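Local coordinates for protein putative rhamnosidase (Streptomyces avermitilis, PDB 3W5M) that hydrolyses terminal non-reducing alpha-L-rhamnose residues from alpha-L-rhamnosides, including citrus flavonoids and gum arabic, and binds L-rhamnose through a calcium-dependent carbohydrate-binding module, at residues T348-R351 with K352-Y356; A725-R728 with Y729-K732. One frame throughout, in Å; residues are numbered along the deposited sequence.

Interaction 1 of 2, residues T348-R351 with K352-Y356; sequences TDYR and KRVQY
A tight turn carries T348 and D349 round to K352 and R353 at the entrance to strand 353-360, with an Asx turn at its head. The carbonyl O of D349 takes two bonds from opposite faces of its plane, K352 N at 2.8 Å and the straighter R353 N at 2.9 Å (166°). With CG of D349 opposite the backbone N (chi1 174°), OD1 turns to the backbone N of R351, while R351 NE reaches D349 OD1 from the other face at 2.9 Å, a salt bridge on the syn side. With an alanine in place of D349, the R351 guanidinium and backbone N would probably both lose their shared acceptor, leaving the R351 side chain freer to turn. On the strand side of the turn, T348 OG1 donates to R353 O (2.7 Å) from above the carbonyl plane and accepts from a water that in turn accepts from Q355 N, tying the turn to the strand at two levels. V354 CG2 lies at the edge of the Y350 ring, 3.8 Å from Y350 CD1. The strand itself pairs with 316-326 and 471-474; Y350 and V354 pack against L326, whereas T348, R353 and Q355 touch helix 658-671, where D670 receives R353 NE in a salt bridge.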
loop_
_atom_site.group_PDB
_atom_site.type_symbol
_atom_site.label_atom_id
_atom_site.label_comp_id
_atom_site.label_asym_id
_atom_site.label_seq_id
_atom_site.Cartn_x
_atom_site.Cartn_y
_atom_site.Cartn_z
ATOM N N THR A 348 7.895 6.929 -0.619
ATOM C CA THR A 348 7.955 8.088 0.279
ATOM C C THR A 348 7.908 9.359 -0.576
ATOM O O THR A 348 8.011 9.290 -1.818
ATOM C CB THR A 348 9.212 8.082 1.164
ATOM O OG1 THR A 348 10.387 7.896 0.349
ATOM C CG2 THR A 348 9.127 6.963 2.243
ATOM N N ASP A 349 7.761 10.537 0.055
ATOM C CA ASP A 349 7.975 11.751 -0.729
ATOM C C ASP A 349 9.478 11.887 -1.028
ATOM O O ASP A 349 10.262 12.371 -0.176
ATOM C CB ASP A 349 7.426 13.005 -0.003
ATOM C CG ASP A 349 7.770 14.320 -0.744
ATOM O OD1 ASP A 349 8.451 14.326 -1.796
ATOM O OD2 ASP A 349 7.369 15.392 -0.233
ATOM N N TYR A 350 9.883 11.475 -2.238
ATOM C CA TYR A 350 11.303 11.363 -2.567
ATOM C C TYR A 350 12.105 12.677 -2.520
ATOM O O TYR A 350 13.333 12.663 -2.505
ATOM C CB TYR A 350 11.486 10.708 -3.929
ATOM C CG TYR A 350 10.842 9.339 -4.010
ATOM C CD1 TYR A 350 11.372 8.246 -3.323
ATOM C CD2 TYR A 350 9.678 9.143 -4.774
ATOM C CE1 TYR A 350 10.752 6.979 -3.406
ATOM C CE2 TYR A 350 9.065 7.907 -4.846
ATOM C CZ TYR A 350 9.626 6.818 -4.183
ATOM O OH TYR A 350 8.990 5.590 -4.295
ATOM N N ARG A 351 11.414 13.800 -2.530
ATOM C CA ARG A 351 12.073 15.098 -2.343
ATOM C C ARG A 351 12.572 15.208 -0.899
ATOM O O ARG A 351 13.630 15.789 -0.645
ATOM C CB ARG A 351 11.088 16.230 -2.610
ATOM C CG ARG A 351 10.610 16.355 -4.054
ATOM C CD ARG A 351 9.314 17.156 -4.154
ATOM N NE ARG A 351 8.124 16.406 -3.727
ATOM C CZ ARG A 351 6.885 16.902 -3.722
ATOM N NH1 ARG A 351 6.671 18.153 -4.129
ATOM N NH2 ARG A 351 5.853 16.150 -3.319
ATOM N N LYS A 352 11.815 14.646 0.046
ATOM C CA LYS A 352 12.150 14.753 1.462
ATOM C C LYS A 352 12.944 13.582 1.997
ATOM O O LYS A 352 13.848 13.773 2.822
ATOM C CB LYS A 352 10.886 14.980 2.300
ATOM C CG LYS A 352 10.229 16.319 1.958
ATOM C CD LYS A 352 9.151 16.694 2.942
ATOM C CE LYS A 352 8.634 18.090 2.650
ATOM N NZ LYS A 352 7.746 18.511 3.769
ATOM N N ARG A 353 12.619 12.370 1.547
ATOM C CA ARG A 353 13.331 11.199 2.062
ATOM C C ARG A 353 13.182 10.024 1.093
ATOM O O ARG A 353 12.183 9.921 0.340
ATOM C CB ARG A 353 12.837 10.810 3.463
ATOM C CG ARG A 353 11.440 10.188 3.482
ATOM C CD ARG A 353 10.895 9.946 4.887
ATOM N NE ARG A 353 10.635 11.233 5.547
ATOM C CZ ARG A 353 11.328 11.688 6.590
ATOM N NH1 ARG A 353 12.307 10.946 7.132
ATOM N NH2 ARG A 353 11.042 12.888 7.097
ATOM N N VAL A 354 14.205 9.182 1.077
ATOM C CA VAL A 354 14.103 7.886 0.419
ATOM C C VAL A 354 14.575 6.847 1.445
ATOM O O VAL A 354 15.465 7.114 2.245
ATOM C CB VAL A 354 14.890 7.834 -0.909
ATOM C CG1 VAL A 354 16.393 7.889 -0.690
ATOM C CG2 VAL A 354 14.476 6.601 -1.749
ATOM N N GLN A 355 13.984 5.659 1.420
ATOM C CA GLN A 355 14.335 4.630 2.404
ATOM C C GLN A 355 15.334 3.663 1.760
ATOM O O GLN A 355 15.193 3.354 0.593
ATOM C CB GLN A 355 13.076 3.894 2.876
ATOM C CG GLN A 355 12.130 4.817 3.621
ATOM C CD GLN A 355 11.141 4.097 4.521
ATOM O OE1 GLN A 355 11.233 4.154 5.774
ATOM N NE2 GLN A 355 10.207 3.429 3.906
ATOM N N TYR A 356 16.351 3.234 2.499
ATOM C CA TYR A 356 17.321 2.228 1.969
ATOM C C TYR A 356 17.183 0.897 2.715
ATOM O O TYR A 356 16.637 0.818 3.846
ATOM C CB TYR A 356 18.782 2.743 2.024
ATOM C CG TYR A 356 19.389 2.765 3.412
ATOM C CD1 TYR A 356 19.965 1.610 3.975
ATOM C CD2 TYR A 356 19.383 3.942 4.174
ATOM C CE1 TYR A 356 20.516 1.623 5.251
ATOM C CE2 TYR A 356 19.961 3.976 5.445
ATOM C CZ TYR A 356 20.518 2.822 5.979
ATOM O OH TYR A 356 21.054 2.810 7.246
HETATM O O HOH W 1 11.525 5.411 -0.023
#

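Interaction 2 of 2, residues A725-R728 with Y729-K732; sequences AWLR and YLEK
L730 fits beneath the indole of W726 one helical turn earlier, its CD1 methyl set over one face of the ring system. The methyl stands 3.8 Å from the centroid of the five-membered ring and 18° off its normal, a CH-pi contact, with W726 NE1 its nearest atom. L730 CD2 reaches along to the six-membered ring and comes 3.9 Å from W726 CH2, so the forked end of the leucine follows the length of the indole. W726 carries its ring anti to the backbone N (chi1 172°), which swings it down the helix to meet both L730 and Y729. The phenol of Y729 is turned almost parallel to the indole, the planes 5° apart, yet the two rings are slid so far past each other that the Y729 centroid is 5.7 Å from that of the six-membered ring of W726; the closest atoms are CZ3 of W726 and CD2 of Y729, 3.8 Å apart. All this is laid along the last two turns of helix 713-732, part of the (alpha/alpha)6-barrel, where i to i+4 bonds such as L730 N to W726 O (2.9 Å) set the spacing of the side chains. L727 stands on another flank, its CD2 only loosely against L730 CD1, and packs on S767 and A771 of helix 756-777 and on Y785 of helix 783-800. F764 of helix 756-777 touches L730, F678 meets the W726 ring at an inclined angle, and W726 NE1 is hydrogen-bonded to D697. The Y729 ring stacks on that of H733.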
loop_
_atom_site.group_PDB
_atom_site.type_symbol
_atom_site.label_atom_id
_atom_site.label_comp_id
_atom_site.label_asym_id
_atom_site.label_seq_id
_atom_site.Cartn_x
_atom_site.Cartn_y
_atom_site.Cartn_z
ATOM N N ALA A 725 -0.443 22.053 15.441
ATOM C CA ALA A 725 -0.539 22.870 14.247
ATOM C C ALA A 725 -1.870 22.650 13.520
ATOM O O ALA A 725 -2.404 23.585 12.928
ATOM C CB ALA A 725 0.637 22.617 13.319
ATOM N N TRP A 726 -2.389 21.416 13.577
ATOM C CA TRP A 726 -3.671 21.046 12.959
ATOM C C TRP A 726 -4.787 21.758 13.701
ATOM O O TRP A 726 -5.670 22.346 13.059
ATOM C CB TRP A 726 -3.856 19.532 13.020
ATOM C CG TRP A 726 -5.165 18.931 12.616
ATOM C CD1 TRP A 726 -5.898 18.046 13.346
ATOM C CD2 TRP A 726 -5.825 19.047 11.350
ATOM N NE1 TRP A 726 -6.977 17.601 12.633
ATOM C CE2 TRP A 726 -6.979 18.229 11.411
ATOM C CE3 TRP A 726 -5.563 19.781 10.174
ATOM C CZ2 TRP A 726 -7.879 18.107 10.347
ATOM C CZ3 TRP A 726 -6.494 19.677 9.096
ATOM C CH2 TRP A 726 -7.632 18.847 9.208
ATOM N N LEU A 727 -4.729 21.745 15.037
ATOM C CA LEU A 727 -5.806 22.367 15.843
ATOM C C LEU A 727 -5.836 23.871 15.625
ATOM O O LEU A 727 -6.927 24.498 15.596
ATOM C CB LEU A 727 -5.653 22.038 17.340
ATOM C CG LEU A 727 -6.017 20.608 17.774
ATOM C CD1 LEU A 727 -5.561 20.332 19.198
ATOM C CD2 LEU A 727 -7.496 20.276 17.596
ATOM N N ARG A 728 -4.647 24.456 15.490
ATOM C CA ARG A 728 -4.491 25.883 15.218
ATOM C C ARG A 728 -5.087 26.232 13.851
ATOM O O ARG A 728 -5.830 27.225 13.715
ATOM C CB ARG A 728 -3.034 26.297 15.341
ATOM C CG ARG A 728 -2.703 27.658 14.771
ATOM C CD ARG A 728 -1.207 27.871 14.815
ATOM N NE ARG A 728 -0.736 28.084 16.180
ATOM C CZ ARG A 728 0.551 28.090 16.528
ATOM N NH1 ARG A 728 1.485 27.884 15.605
ATOM N NH2 ARG A 728 0.906 28.300 17.797
ATOM N N TYR A 729 -4.797 25.393 12.854
ATOM C CA TYR A 729 -5.436 25.490 11.547
ATOM C C TYR A 729 -6.954 25.415 11.656
ATOM O O TYR A 729 -7.662 26.209 11.029
ATOM C CB TYR A 729 -4.929 24.376 10.589
ATOM C CG TYR A 729 -5.761 24.273 9.321
ATOM C CD1 TYR A 729 -5.456 25.046 8.196
ATOM C CD2 TYR A 729 -6.875 23.420 9.261
ATOM C CE1 TYR A 729 -6.242 24.974 7.047
ATOM C CE2 TYR A 729 -7.632 23.314 8.108
ATOM C CZ TYR A 729 -7.323 24.104 7.022
ATOM O OH TYR A 729 -8.106 23.994 5.911
ATOM N N LEU A 730 -7.464 24.478 12.441
ATOM C CA LEU A 730 -8.899 24.254 12.511
ATOM C C LEU A 730 -9.612 25.414 13.215
ATOM O O LEU A 730 -10.730 25.775 12.852
ATOM C CB LEU A 730 -9.204 22.953 13.240
ATOM C CG LEU A 730 -8.900 21.650 12.467
ATOM C CD1 LEU A 730 -9.085 20.476 13.410
ATOM C CD2 LEU A 730 -9.755 21.481 11.206
ATOM N N GLU A 731 -8.975 25.972 14.235
ATOM C CA GLU A 731 -9.546 27.135 14.933
ATOM C C GLU A 731 -9.597 28.358 14.023
ATOM O O GLU A 731 -10.583 29.096 14.024
ATOM C CB GLU A 731 -8.758 27.445 16.206
ATOM C CG GLU A 731 -9.226 28.700 16.926
ATOM C CD GLU A 731 -8.966 28.664 18.426
ATOM O OE1 GLU A 731 -7.884 28.189 18.844
ATOM O OE2 GLU A 731 -9.853 29.118 19.192
ATOM N N LYS A 732 -8.546 28.565 13.235
ATOM C CA LYS A 732 -8.521 29.662 12.269
ATOM C C LYS A 732 -9.630 29.513 11.211
ATOM O O LYS A 732 -10.272 30.493 10.829
ATOM C CB LYS A 732 -7.149 29.749 11.608
ATOM C CG LYS A 732 -6.956 30.994 10.763
ATOM C CD LYS A 732 -5.630 30.951 10.019
ATOM C CE LYS A 732 -5.463 32.183 9.141
ATOM N NZ LYS A 732 -4.509 31.891 8.038
#

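How the interactions relate
Interactions 1 and 2 lie in different domains and do not touch: their centres are 27 Å apart and their nearest atoms about 13 Å. Interaction 1 comes first in the chain, at the start of a strand in a beta domain, and reaches the catalytic barrel through helix 658-671. Interaction 2 belongs to the barrel itself, further from the centre of the chain, about 29 Å against 16 Å. It is also the one near the rhamnose site, since the side chain of W726 is about 7 Å from that of W695, a rhamnose-binding residue. Residues 348-356 lie away from the annotated sites; their contacts with helix 658-671 join the beta domain to the barrel.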